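Local coordinates for NeuRonal IgCAM-5 (Caenorhabditis elegans, PDB 6ON6), which probably mediates cell-surface recognition and adhesion in the nervous system, with its first immunoglobulin domain, the piece held here, pairing into a homodimer, at residues 6-11 with 101-106; 25-30 with 73-78; 37-42 with 92-97; 62-67 with 79-84; 14-19 with 105-110. One frame throughout, in Å; residues are numbered along the deposited sequence.

Contact 1 of 5, residues 6-11 with 101-106. With NAG (2-acetamido-2-deoxy-beta-D-glucopyranose), chain C.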
# COMPACT_ATOMS: atom_id res chain seq x y z
N PRO A 6 -14.70 12.25 -3.08
CA PRO A 6 -13.37 12.71 -3.47
C PRO A 6 -13.14 12.50 -4.95
O PRO A 6 -13.52 11.48 -5.52
CB PRO A 6 -12.43 11.81 -2.65
CG PRO A 6 -13.23 11.48 -1.43
CD PRO A 6 -14.69 11.40 -1.88
N THR A 7 -12.43 13.46 -5.56
CA THR A 7 -11.98 13.31 -6.93
C THR A 7 -10.53 13.79 -7.00
O THR A 7 -10.08 14.59 -6.18
CB THR A 7 -12.90 14.09 -7.91
OG1 THR A 7 -13.01 15.44 -7.46
CG2 THR A 7 -14.28 13.42 -8.02
N ILE A 8 -9.84 13.35 -8.02
CA ILE A 8 -8.44 13.75 -8.18
C ILE A 8 -8.35 14.75 -9.33
O ILE A 8 -8.75 14.45 -10.46
CB ILE A 8 -7.53 12.54 -8.36
CG1 ILE A 8 -7.48 11.73 -7.05
CG2 ILE A 8 -6.15 13.00 -8.73
CD1 ILE A 8 -6.81 10.36 -7.16
N GLN A 9 -7.91 15.96 -9.00
CA GLN A 9 -7.89 17.03 -9.98
C GLN A 9 -6.81 16.76 -11.00
O GLN A 9 -5.73 16.27 -10.66
CB GLN A 9 -7.53 18.32 -9.25
CG GLN A 9 -7.33 19.50 -10.18
CD GLN A 9 -7.41 20.78 -9.42
OE1 GLN A 9 -8.31 20.96 -8.61
NE2 GLN A 9 -6.44 21.64 -9.61
N GLN A 10 -7.03 17.09 -12.19
CA GLN A 10 -6.02 16.84 -13.20
C GLN A 10 -5.39 18.14 -13.67
O GLN A 10 -6.09 19.14 -13.85
CB GLN A 10 -6.61 16.10 -14.39
CG GLN A 10 -6.99 14.67 -14.07
CD GLN A 10 -5.80 13.81 -13.62
OE1 GLN A 10 -4.64 14.07 -13.96
NE2 GLN A 10 -6.09 12.77 -12.84
N PRO A 11 -4.07 18.17 -13.93
CA PRO A 11 -3.15 17.03 -13.87
C PRO A 11 -2.72 16.68 -12.45
O PRO A 11 -2.41 17.56 -11.65
CB PRO A 11 -1.94 17.55 -14.65
CG PRO A 11 -1.95 19.00 -14.44
CD PRO A 11 -3.41 19.38 -14.40
N THR A 101 -10.63 5.73 -5.59
CA THR A 101 -10.23 6.83 -6.44
C THR A 101 -8.71 6.81 -6.48
O THR A 101 -8.07 6.70 -5.43
CB THR A 101 -10.73 8.13 -5.85
OG1 THR A 101 -12.16 8.03 -5.69
CG2 THR A 101 -10.41 9.26 -6.77
N LEU A 102 -8.15 6.83 -7.69
CA LEU A 102 -6.70 6.76 -7.80
C LEU A 102 -6.22 7.39 -9.09
O LEU A 102 -6.99 7.66 -10.02
CB LEU A 102 -6.23 5.32 -7.69
CG LEU A 102 -6.57 4.28 -8.75
CD1 LEU A 102 -5.54 4.30 -9.86
CD2 LEU A 102 -6.58 2.93 -8.06
N SER A 103 -4.93 7.70 -9.10
CA SER A 103 -4.25 8.32 -10.22
C SER A 103 -2.82 7.77 -10.20
O SER A 103 -2.20 7.63 -9.13
CB SER A 103 -4.17 9.81 -9.97
OG SER A 103 -3.64 10.47 -11.09
N THR A 104 -2.29 7.47 -11.39
CA THR A 104 -0.98 6.82 -11.54
C THR A 104 -0.12 7.56 -12.56
O THR A 104 -0.62 8.03 -13.60
CB THR A 104 -1.17 5.41 -12.07
OG1 THR A 104 -2.04 4.69 -11.19
CG2 THR A 104 0.20 4.66 -12.13
N GLY A 105 1.18 7.65 -12.27
CA GLY A 105 2.12 8.17 -13.24
C GLY A 105 3.39 7.34 -13.23
O GLY A 105 3.70 6.65 -12.26
N GLU A 106 4.11 7.40 -14.34
CA GLU A 106 5.34 6.61 -14.50
C GLU A 106 6.57 7.46 -14.26
O GLU A 106 6.63 8.64 -14.66
CB GLU A 106 5.42 6.06 -15.92
CG GLU A 106 6.48 4.97 -16.07
CD GLU A 106 6.21 4.00 -17.24
OE1 GLU A 106 5.24 4.20 -18.02
OE2 GLU A 106 6.99 3.03 -17.35
C1 NAG C . 3.43 1.45 -15.82
C2 NAG C . 4.40 0.44 -16.44
C3 NAG C . 4.25 0.40 -17.96
C4 NAG C . 2.79 0.24 -18.37
C5 NAG C . 1.93 1.29 -17.68
C6 NAG C . 0.46 1.12 -17.95
C7 NAG C . 6.63 -0.11 -15.57
C8 NAG C . 6.12 -1.51 -15.41
N2 NAG C . 5.77 0.78 -16.08
O3 NAG C . 5.01 -0.70 -18.46
O4 NAG C . 2.67 0.38 -19.78
O5 NAG C . 2.11 1.18 -16.26
O6 NAG C . -0.29 2.25 -17.53
O7 NAG C . 7.78 0.20 -15.27
O HOH W 1 -14.02 9.41 -6.88
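Thr101 OG1 is held by a water and by the hydroxyl of Thr97. The same water donates to Pro6 O at 2.5 Å, so one solvent molecule spans the gap between the two residues. The remaining contact is mostly apolar. The side chains of Ile8 and Thr101 pass one another, pointing opposite ways, with Thr101 CG2 3.8 Å from Ile8 CD1. Ile8 CG1 stands anti to the carbonyl carbon (chi1 -68°), and the CD1 beyond it lies against the opposite backbone, 3.6 Å from Leu102 C. Ile8 CG2 rests beside Ser103 CB at 4.0 Å. Gln10, bent at chi2, has its NE2 3.8 Å from Ser103 OG, while its OE1 is engaged by Ser12 N. At the far end Glu106 OE2 accepts a hydrogen bond from N2 of the N-acetylglucosamine on Asn90 (2.9 Å, 148° at the hydrogen). Pro46 of the second subunit packs on Leu102 and Thr104. Ile8 helps close the edge between the two sheets of the immunoglobulin sandwich, touching Cys28 and Ile95. Past the cis peptide before Pro11 the chain goes on to strand 16-19 of the other sheet. The two chain directions lie only 21° apart, yet strand 7-8 is paired with strand 24-31 and strand 101-110 with strand 89-95.

Contact 2 of 5, residues 25-30 with 73-78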
# COMPACT_ATOMS: atom_id res chain seq x y z
N ASP A 25 9.14 14.83 -8.08
CA ASP A 25 7.91 14.86 -7.31
C ASP A 25 6.75 14.27 -8.11
O ASP A 25 6.66 14.48 -9.33
CB ASP A 25 7.48 16.32 -7.03
CG ASP A 25 8.40 17.03 -6.03
OD1 ASP A 25 9.21 16.35 -5.35
OD2 ASP A 25 8.27 18.27 -5.93
N PHE A 26 5.85 13.60 -7.39
CA PHE A 26 4.51 13.23 -7.89
C PHE A 26 3.52 13.95 -7.01
O PHE A 26 3.57 13.85 -5.78
CB PHE A 26 4.30 11.69 -7.83
CG PHE A 26 5.07 10.94 -8.89
CD1 PHE A 26 4.54 10.83 -10.17
CD2 PHE A 26 6.30 10.36 -8.63
CE1 PHE A 26 5.21 10.17 -11.16
CE2 PHE A 26 6.97 9.72 -9.63
CZ PHE A 26 6.44 9.59 -10.89
N THR A 27 2.60 14.69 -7.63
CA THR A 27 1.59 15.45 -6.87
C THR A 27 0.19 14.89 -7.10
O THR A 27 -0.23 14.68 -8.24
CB THR A 27 1.63 16.93 -7.24
OG1 THR A 27 2.95 17.44 -7.02
CG2 THR A 27 0.59 17.76 -6.40
N CYS A 28 -0.51 14.63 -6.01
CA CYS A 28 -1.90 14.19 -6.04
C CYS A 28 -2.75 15.30 -5.44
O CYS A 28 -2.63 15.60 -4.25
CB CYS A 28 -2.01 12.94 -5.19
SG CYS A 28 -3.58 12.09 -5.25
N ILE A 29 -3.61 15.90 -6.26
CA ILE A 29 -4.44 17.01 -5.80
C ILE A 29 -5.86 16.47 -5.64
O ILE A 29 -6.43 15.92 -6.59
CB ILE A 29 -4.41 18.18 -6.80
CG1 ILE A 29 -2.95 18.66 -6.97
CG2 ILE A 29 -5.34 19.31 -6.30
CD1 ILE A 29 -2.72 19.76 -8.00
N VAL A 30 -6.36 16.48 -4.42
CA VAL A 30 -7.61 15.81 -4.14
C VAL A 30 -8.64 16.85 -3.80
O VAL A 30 -8.46 17.62 -2.84
CB VAL A 30 -7.48 14.79 -3.01
CG1 VAL A 30 -8.83 14.05 -2.93
CG2 VAL A 30 -6.29 13.85 -3.22
N HIS A 73 -4.92 23.27 0.97
CA HIS A 73 -4.52 22.19 1.85
C HIS A 73 -4.91 20.84 1.26
O HIS A 73 -5.22 19.89 2.00
CB HIS A 73 -5.03 22.34 3.30
CG HIS A 73 -4.56 23.58 4.01
ND1 HIS A 73 -3.63 24.46 3.47
CD2 HIS A 73 -4.89 24.08 5.22
CE1 HIS A 73 -3.43 25.45 4.33
NE2 HIS A 73 -4.18 25.24 5.40
N ASN A 74 -4.93 20.74 -0.08
CA ASN A 74 -5.36 19.54 -0.76
C ASN A 74 -4.36 19.02 -1.78
O ASN A 74 -4.72 18.16 -2.60
CB ASN A 74 -6.70 19.80 -1.45
CG ASN A 74 -6.55 20.74 -2.63
OD1 ASN A 74 -5.58 21.50 -2.71
ND2 ASN A 74 -7.50 20.68 -3.56
N GLU A 75 -3.13 19.52 -1.78
CA GLU A 75 -2.06 18.95 -2.59
C GLU A 75 -1.19 18.05 -1.74
O GLU A 75 -0.74 18.44 -0.65
CB GLU A 75 -1.23 20.04 -3.26
CG GLU A 75 -2.14 21.07 -3.88
CD GLU A 75 -1.42 22.06 -4.73
OE1 GLU A 75 -0.24 21.83 -5.03
OE2 GLU A 75 -2.05 23.07 -5.09
N TRP A 76 -0.96 16.85 -2.23
CA TRP A 76 -0.14 15.86 -1.54
C TRP A 76 1.03 15.59 -2.47
O TRP A 76 0.85 15.08 -3.57
CB TRP A 76 -1.00 14.62 -1.31
CG TRP A 76 -2.20 14.89 -0.42
CD1 TRP A 76 -3.31 15.61 -0.75
CD2 TRP A 76 -2.42 14.43 0.93
NE1 TRP A 76 -4.19 15.64 0.30
CE2 TRP A 76 -3.67 14.93 1.34
CE3 TRP A 76 -1.67 13.66 1.83
CZ2 TRP A 76 -4.21 14.66 2.61
CZ3 TRP A 76 -2.19 13.41 3.08
CH2 TRP A 76 -3.46 13.91 3.45
N VAL A 77 2.24 15.95 -2.04
CA VAL A 77 3.41 15.89 -2.90
C VAL A 77 4.36 14.85 -2.33
O VAL A 77 4.85 15.00 -1.20
CB VAL A 77 4.13 17.24 -2.99
CG1 VAL A 77 5.30 17.13 -3.95
CG2 VAL A 77 3.17 18.32 -3.46
N LEU A 78 4.60 13.81 -3.11
CA LEU A 78 5.56 12.77 -2.76
C LEU A 78 6.85 13.05 -3.53
O LEU A 78 6.84 13.11 -4.76
CB LEU A 78 5.01 11.42 -3.20
CG LEU A 78 6.01 10.31 -2.91
CD1 LEU A 78 6.02 10.03 -1.41
CD2 LEU A 78 5.56 9.12 -3.70
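The Trp76 indole meets Cys28 O at its edge, near the ring plane, with CD1 3.6 Å from that oxygen. Val30 CG2 approaches obliquely at 4.3 Å from Trp76 CD1, and Val38, Phe40, Pro67 and Arg68 also touch the indole. The Phe26 ring leads away from strand 75-80 and meets the Tyr91 ring at an interplanar angle of about 20°. Five backbone hydrogen bonds zip the antiparallel pair together, strands B and E of the immunoglobulin fold: Phe26 and Leu78 bond both ways, as do Cys28 and Trp76, and Val30 N donates to Asn74 O. Asn74 CG sits between its backbone N and carbonyl carbon (chi1 70°), on the side of Val30, and ND2 adds a weak bond to Val30 O at 3.3 Å. A classic beta bulge sets Asn74 and Glu75 together opposite Ile69 of the neighbouring strand. On the face carrying Thr27, Ile29, Glu75 and Val77, Val77 CG2 touches Thr27 OG1 at 3.7 Å, while Val77 CG1 lies 3.7 Å from Asp25 CG, whose carboxylate is bonded by Thr79 and a glycerol. The other face, with Phe26, Cys28, Trp76 and Leu78, is mostly apolar: backbone bonds satisfy main-chain groups there, leaving aromatic and aliphatic side chains and the Cys28-Cys93 disulfide in the core.

Contact 3 of 5, residues 37-42 with 92-97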
# COMPACT_ATOMS: atom_id res chain seq x y z
N MET A 37 -8.76 8.87 3.46
CA MET A 37 -7.31 8.72 3.59
C MET A 37 -6.66 8.61 2.23
O MET A 37 -7.19 7.94 1.33
CB MET A 37 -7.02 7.43 4.37
CG MET A 37 -7.49 7.46 5.79
SD MET A 37 -6.42 8.49 6.80
CE MET A 37 -7.37 10.00 6.91
N VAL A 38 -5.45 9.18 2.11
CA VAL A 38 -4.64 9.14 0.90
C VAL A 38 -3.43 8.25 1.16
O VAL A 38 -2.74 8.41 2.17
CB VAL A 38 -4.13 10.54 0.52
CG1 VAL A 38 -3.24 10.49 -0.70
CG2 VAL A 38 -5.29 11.47 0.22
N ALA A 39 -3.16 7.34 0.23
CA ALA A 39 -1.96 6.50 0.32
C ALA A 39 -1.20 6.59 -1.00
O ALA A 39 -1.81 6.66 -2.06
CB ALA A 39 -2.33 5.04 0.64
N PHE A 40 0.13 6.60 -0.94
CA PHE A 40 0.95 6.50 -2.15
C PHE A 40 1.59 5.12 -2.20
O PHE A 40 2.08 4.63 -1.18
CB PHE A 40 2.09 7.53 -2.16
CG PHE A 40 1.63 8.90 -2.52
CD1 PHE A 40 1.82 9.41 -3.80
CD2 PHE A 40 1.05 9.72 -1.58
CE1 PHE A 40 1.38 10.70 -4.14
CE2 PHE A 40 0.62 11.00 -1.92
CZ PHE A 40 0.85 11.49 -3.18
N VAL A 41 1.56 4.50 -3.37
CA VAL A 41 2.07 3.13 -3.51
C VAL A 41 2.91 3.06 -4.78
O VAL A 41 2.69 3.81 -5.73
CB VAL A 41 0.86 2.16 -3.53
CG1 VAL A 41 1.28 0.78 -3.72
CG2 VAL A 41 0.05 2.23 -2.24
N LYS A 42 3.93 2.22 -4.77
CA LYS A 42 4.68 1.91 -5.98
C LYS A 42 4.26 0.54 -6.47
O LYS A 42 4.29 -0.43 -5.69
CB LYS A 42 6.19 1.87 -5.72
CG LYS A 42 6.93 1.95 -7.05
CD LYS A 42 8.33 1.54 -6.96
CE LYS A 42 8.89 1.51 -8.35
NZ LYS A 42 10.22 0.93 -8.30
N SER A 92 1.33 5.45 -7.67
CA SER A 92 -0.08 5.79 -7.66
C SER A 92 -0.47 6.45 -6.34
O SER A 92 0.09 6.17 -5.28
CB SER A 92 -0.89 4.54 -8.05
OG SER A 92 -0.91 3.65 -6.97
N CYS A 93 -1.42 7.38 -6.38
CA CYS A 93 -2.02 7.82 -5.14
C CYS A 93 -3.43 7.27 -5.13
O CYS A 93 -4.08 7.22 -6.18
CB CYS A 93 -2.01 9.35 -4.93
SG CYS A 93 -3.18 10.20 -5.83
N GLN A 94 -3.86 6.80 -3.99
CA GLN A 94 -5.16 6.16 -3.90
C GLN A 94 -5.89 6.63 -2.65
O GLN A 94 -5.26 6.91 -1.63
CB GLN A 94 -5.02 4.65 -4.02
CG GLN A 94 -4.34 4.01 -2.93
CD GLN A 94 -4.02 2.55 -3.26
OE1 GLN A 94 -3.26 2.25 -4.19
NE2 GLN A 94 -4.65 1.64 -2.55
N ILE A 95 -7.22 6.85 -2.79
CA ILE A 95 -8.06 7.32 -1.71
C ILE A 95 -9.06 6.24 -1.38
O ILE A 95 -9.53 5.55 -2.28
CB ILE A 95 -8.83 8.56 -2.18
CG1 ILE A 95 -7.88 9.53 -2.91
CG2 ILE A 95 -9.44 9.23 -1.00
CD1 ILE A 95 -8.60 10.57 -3.76
N ASN A 96 -9.32 6.04 -0.08
CA ASN A 96 -10.17 4.94 0.39
C ASN A 96 -11.66 5.20 0.23
O ASN A 96 -12.44 4.91 1.13
CB ASN A 96 -9.88 4.54 1.83
CG ASN A 96 -10.14 5.65 2.80
OD1 ASN A 96 -10.36 6.80 2.40
ND2 ASN A 96 -10.12 5.32 4.08
N THR A 97 -12.02 5.69 -0.94
CA THR A 97 -13.43 5.78 -1.28
C THR A 97 -13.93 4.44 -1.75
O THR A 97 -13.17 3.49 -2.03
CB THR A 97 -13.59 6.79 -2.40
OG1 THR A 97 -12.71 6.46 -3.48
CG2 THR A 97 -13.31 8.19 -1.88
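Met37 N gives its hydrogen to Asn96 OD1 at 2.8 Å, from 46° above the plane of that amide carbonyl, and Met37 O takes Asn96 N in return. Asn96 CG, between backbone N and carbonyl carbon (chi1 62°), sets the amide beside Met37; ND2 donates to Phe57 O of the second subunit. Further along, the main-chain N and O of Ala39 pair with those of Gln94, and those of Val41 with Ser92, all at 2.8 to 2.9 Å. Carbonyls that take these N-H bonds also receive CA-H...O contacts; Ile95 CA, for one, lies 3.2 Å from Met37 O. On the inner side Cys93 CB stands over one face of the Phe40 ring, 3.9 Å from the centroid, a CH-pi contact, where many immunoglobulin domains pack a tryptophan on the disulfide. On the other side Ala39, Val41 and Gln94 meet Leu49 and Pro47 of the second subunit. Strands C and F bond each other and their outer neighbours, 48-52 and 101-110, so the dimer contact probably rests on side-chain packing plus a few polar bonds.

Contact 4 of 5, residues 62-67 with 79-84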
# COMPACT_ATOMS: atom_id res chain seq x y z
N LYS A 62 14.70 9.04 1.90
CA LYS A 62 14.48 8.70 0.49
C LYS A 62 13.18 9.27 -0.08
O LYS A 62 13.15 9.74 -1.22
CB LYS A 62 14.42 7.18 0.37
CG LYS A 62 14.12 6.69 -1.07
CD LYS A 62 15.24 7.10 -2.04
CE LYS A 62 14.97 6.50 -3.45
NZ LYS A 62 16.11 6.74 -4.41
N TYR A 63 12.11 9.21 0.68
CA TYR A 63 10.80 9.67 0.27
C TYR A 63 10.43 10.76 1.25
O TYR A 63 10.65 10.63 2.46
CB TYR A 63 9.81 8.57 0.47
CG TYR A 63 10.10 7.39 -0.38
CD1 TYR A 63 9.93 7.45 -1.76
CD2 TYR A 63 10.57 6.23 0.18
CE1 TYR A 63 10.22 6.37 -2.54
CE2 TYR A 63 10.84 5.15 -0.58
CZ TYR A 63 10.66 5.21 -1.94
OH TYR A 63 10.95 4.11 -2.69
N GLU A 64 9.87 11.82 0.71
CA GLU A 64 9.35 12.88 1.53
C GLU A 64 7.90 13.05 1.13
O GLU A 64 7.52 12.87 -0.02
CB GLU A 64 10.14 14.18 1.35
CG GLU A 64 11.62 14.05 1.62
CD GLU A 64 12.35 15.38 1.57
OE1 GLU A 64 11.71 16.38 1.18
OE2 GLU A 64 13.55 15.43 1.94
N LEU A 65 7.10 13.38 2.11
CA LEU A 65 5.70 13.66 1.84
C LEU A 65 5.38 15.00 2.44
O LEU A 65 5.68 15.25 3.61
CB LEU A 65 4.79 12.60 2.45
CG LEU A 65 3.30 12.88 2.28
CD1 LEU A 65 2.92 12.68 0.84
CD2 LEU A 65 2.57 11.94 3.19
N LYS A 66 4.79 15.87 1.62
CA LYS A 66 4.24 17.13 2.10
C LYS A 66 2.74 17.00 1.97
O LYS A 66 2.18 17.20 0.89
CB LYS A 66 4.78 18.31 1.29
CG LYS A 66 6.24 18.54 1.60
CD LYS A 66 6.79 19.78 0.95
CE LYS A 66 6.81 19.67 -0.57
NZ LYS A 66 7.99 18.87 -1.03
N PRO A 67 2.07 16.57 3.03
CA PRO A 67 0.64 16.26 2.93
C PRO A 67 -0.12 17.54 3.17
O PRO A 67 0.31 18.39 3.96
CB PRO A 67 0.44 15.31 4.11
CG PRO A 67 1.41 15.73 5.12
CD PRO A 67 2.64 16.18 4.33
N THR A 79 7.95 13.23 -2.82
CA THR A 79 9.25 13.40 -3.46
C THR A 79 10.02 12.09 -3.39
O THR A 79 10.09 11.47 -2.32
CB THR A 79 10.06 14.49 -2.76
OG1 THR A 79 9.34 15.72 -2.85
CG2 THR A 79 11.42 14.64 -3.37
N ILE A 80 10.55 11.67 -4.53
CA ILE A 80 11.54 10.59 -4.58
C ILE A 80 12.89 11.25 -4.72
O ILE A 80 13.20 11.88 -5.74
CB ILE A 80 11.29 9.63 -5.74
CG1 ILE A 80 9.86 9.11 -5.65
CG2 ILE A 80 12.24 8.43 -5.66
CD1 ILE A 80 9.15 9.23 -6.87
N LYS A 81 13.70 11.16 -3.68
CA LYS A 81 15.01 11.78 -3.70
C LYS A 81 16.01 10.85 -4.37
O LYS A 81 15.92 9.62 -4.25
CB LYS A 81 15.47 12.04 -2.27
CG LYS A 81 14.55 13.00 -1.46
CD LYS A 81 14.77 14.42 -1.89
CE LYS A 81 16.12 14.90 -1.31
NZ LYS A 81 16.48 16.31 -1.68
N ASN A 82 17.03 11.44 -5.01
CA ASN A 82 18.21 10.68 -5.42
C ASN A 82 17.82 9.48 -6.29
O ASN A 82 18.12 8.34 -6.00
CB ASN A 82 19.04 10.23 -4.20
CG ASN A 82 20.32 9.56 -4.60
OD1 ASN A 82 20.90 9.85 -5.64
ND2 ASN A 82 20.74 8.60 -3.77
N VAL A 83 17.11 9.77 -7.38
CA VAL A 83 16.51 8.70 -8.17
C VAL A 83 17.56 7.72 -8.68
O VAL A 83 18.64 8.12 -9.12
CB VAL A 83 15.69 9.34 -9.31
CG1 VAL A 83 15.44 8.33 -10.38
CG2 VAL A 83 14.39 9.92 -8.75
N GLN A 84 17.23 6.42 -8.63
CA GLN A 84 18.10 5.34 -9.08
C GLN A 84 17.29 4.46 -10.02
O GLN A 84 16.07 4.58 -10.11
CB GLN A 84 18.56 4.53 -7.87
CG GLN A 84 19.38 5.35 -6.87
CD GLN A 84 20.69 5.81 -7.43
OE1 GLN A 84 21.41 5.01 -8.07
NE2 GLN A 84 21.10 7.03 -7.05
O HOH W 2 7.50 16.18 -0.92
O HOH W 3 10.87 17.61 -1.19
O HOH W 4 13.60 17.55 -0.71
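The polar contacts begin with Lys62, whose NZ donates to Lys81 O at 2.9 Å, lies 3.0 Å from Asn82 O, and forms a salt bridge with Asp87. The chain turns at chi2 (63°) and then runs extended, with CD and CE passing alongside Lys81 O. In the backbone, Lys81 N bonds Lys62 O, and Glu64 and Thr79 exchange N-H and C=O both ways as a hydrogen-bonded antiparallel pair. These are strands D and E of the immunoglobulin fold, joined as a beta hairpin. Asp87 opens the D-x-G-x-Y-x-C signature that ends at Cys93, so Lys62 probably takes the part of the arginine that bridges to this aspartate in many V-set domains. Apolar packing lies on the inner side: Ile80 CG1 approaches the edge of the Tyr63 ring, 4.2 Å from CE1, while Lys62 CG stands 3.6 Å above one face of that ring, offset toward the rim. Ile80 CG2 adds a contact to Lys62 CE at 4.0 Å. Water binds the outer side. One molecule accepts from Lys66 NZ (2.7 Å) and donates to Thr79 OG1; a second donates to Glu64 OE1 and Thr79 OG1, which also bonds Asp25 OD1. A third donates to Glu64 OE1 and accepts a weak bond from Lys81 NZ, whose salt-bridge partner is Asp23; Glu64 OE2 stays 4.7 Å from Lys81 NZ.

Contact 5 of 5, residues 14-19 with 105-110. With NAG (2-acetamido-2-deoxy-beta-D-glucopyranose), chain C.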
# COMPACT_ATOMS: atom_id res chain seq x y z
N SER A 14 1.48 13.14 -12.78
CA SER A 14 2.04 13.22 -14.11
C SER A 14 3.30 12.37 -14.23
O SER A 14 4.15 12.30 -13.33
CB SER A 14 2.41 14.67 -14.39
OG SER A 14 1.21 15.46 -14.43
N SER A 15 3.42 11.68 -15.36
CA SER A 15 4.65 10.95 -15.61
C SER A 15 5.85 11.89 -15.67
O SER A 15 5.73 13.09 -15.94
CB SER A 15 4.56 10.16 -16.90
OG SER A 15 3.58 9.15 -16.73
N ALA A 16 7.03 11.34 -15.34
CA ALA A 16 8.24 12.13 -15.23
C ALA A 16 9.43 11.32 -15.71
O ALA A 16 9.36 10.09 -15.79
CB ALA A 16 8.49 12.53 -13.79
N VAL A 17 10.52 12.01 -16.03
CA VAL A 17 11.79 11.37 -16.35
C VAL A 17 12.87 11.97 -15.47
O VAL A 17 12.73 13.08 -14.96
CB VAL A 17 12.15 11.49 -17.85
CG1 VAL A 17 11.20 10.70 -18.70
CG2 VAL A 17 12.26 12.96 -18.33
N ALA A 18 13.97 11.24 -15.28
CA ALA A 18 15.02 11.72 -14.38
C ALA A 18 16.32 11.04 -14.73
O ALA A 18 16.34 9.90 -15.19
CB ALA A 18 14.68 11.38 -12.93
N LEU A 19 17.42 11.76 -14.49
CA LEU A 19 18.74 11.14 -14.48
C LEU A 19 19.04 10.59 -13.09
O LEU A 19 18.46 11.02 -12.11
CB LEU A 19 19.81 12.18 -14.82
CG LEU A 19 19.72 12.82 -16.21
CD1 LEU A 19 20.82 13.83 -16.46
CD2 LEU A 19 19.55 11.88 -17.38
N GLY A 105 1.18 7.65 -12.27
CA GLY A 105 2.12 8.17 -13.24
C GLY A 105 3.39 7.34 -13.23
O GLY A 105 3.70 6.65 -12.26
N GLU A 106 4.11 7.40 -14.34
CA GLU A 106 5.34 6.61 -14.50
C GLU A 106 6.57 7.46 -14.26
O GLU A 106 6.63 8.64 -14.66
CB GLU A 106 5.42 6.06 -15.92
CG GLU A 106 6.48 4.97 -16.07
CD GLU A 106 6.21 4.00 -17.24
OE1 GLU A 106 5.24 4.20 -18.02
OE2 GLU A 106 6.99 3.03 -17.35
N LEU A 107 7.59 6.86 -13.63
CA LEU A 107 8.92 7.46 -13.56
C LEU A 107 9.83 6.67 -14.48
O LEU A 107 10.01 5.46 -14.29
CB LEU A 107 9.46 7.43 -12.14
CG LEU A 107 10.89 7.96 -11.94
CD1 LEU A 107 11.02 9.39 -12.42
CD2 LEU A 107 11.31 7.88 -10.50
N ASP A 108 10.39 7.34 -15.47
CA ASP A 108 11.42 6.78 -16.33
C ASP A 108 12.78 7.26 -15.83
O ASP A 108 12.96 8.44 -15.54
CB ASP A 108 11.17 7.29 -17.75
CG ASP A 108 11.90 6.50 -18.80
OD1 ASP A 108 12.54 5.49 -18.46
OD2 ASP A 108 11.80 6.89 -19.98
N VAL A 109 13.74 6.34 -15.72
CA VAL A 109 15.07 6.71 -15.22
C VAL A 109 16.08 6.52 -16.34
O VAL A 109 16.22 5.42 -16.89
CB VAL A 109 15.46 5.93 -13.96
CG1 VAL A 109 16.86 6.35 -13.48
CG2 VAL A 109 14.39 6.18 -12.87
N LYS A 110 16.82 7.59 -16.66
CA LYS A 110 17.86 7.55 -17.68
C LYS A 110 19.24 7.40 -17.03
O LYS A 110 19.53 8.06 -16.03
CB LYS A 110 17.87 8.85 -18.48
CG LYS A 110 16.59 9.12 -19.26
CD LYS A 110 16.54 8.26 -20.53
CE LYS A 110 15.17 8.34 -21.15
NZ LYS A 110 14.20 8.04 -20.08
C1 NAG C . 3.43 1.45 -15.82
C2 NAG C . 4.40 0.44 -16.44
C3 NAG C . 4.25 0.40 -17.96
C4 NAG C . 2.79 0.24 -18.37
C5 NAG C . 1.93 1.29 -17.68
C6 NAG C . 0.46 1.12 -17.95
C7 NAG C . 6.63 -0.11 -15.57
C8 NAG C . 6.12 -1.51 -15.41
N2 NAG C . 5.77 0.78 -16.08
O3 NAG C . 5.01 -0.70 -18.46
O4 NAG C . 2.67 0.38 -19.78
O5 NAG C . 2.11 1.18 -16.26
O6 NAG C . -0.29 2.25 -17.53
O7 NAG C . 7.78 0.20 -15.27
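Ser15 and Glu106 open the parallel pairing of strands A' and G, the arrangement found in V- and I-set immunoglobulin domains. Ser15 OG, anti to its own carbonyl carbon (chi1 -66°), accepts Glu106 N at 3.0 Å, so a side chain supplies the first rung. Four backbone bonds follow: Ala16 N to Glu106 O, Asp108 N to Ala16 O, Ala18 N to Asp108 O, and Lys110 N to Ala18 O. The third is the most bent, with 130° at its hydrogen. Apolar contacts divide between the faces. Inward, Leu107 CD1 touches both methyls, Ala16 CB at 4.3 Å and Ala18 CB at 4.2 Å, and Val24 packs against all three residues. Outward, Val17 CG1 lies beside Asp108 CB at 3.5 Å, and Leu19 CD2 meets Lys110 CB at 3.6 Å. The salt bridge runs within strand 101-110: Lys110 bends at chi2 and chi4, and its NZ sits 2.7 Å from Asp108 OD2, above the carboxylate plane.

From the N terminus, 6-11 meets 101-106 in contact 1 and closes a loop around almost the whole domain, bringing edge strand 7-8 of one sheet against strand 101-110 of the other. Residues 14-19 close nearly as long a loop in contact 5, on the next part of the same G strand; contacts 1 and 5 share Gly105 and Glu106, and both span contacts 2, 3 and 4. Contact 2 alternates along the chain with contact 3 and with contact 4, while contact 4 lies within the span of contact 3. Contacts 2 and 4 build one sheet around strand 75-80, and contacts 3 and 5 belong to the other. The Cys28-Cys93 disulfide pins contact 2 to contact 3, and Val83 packs contact 4 onto contact 5.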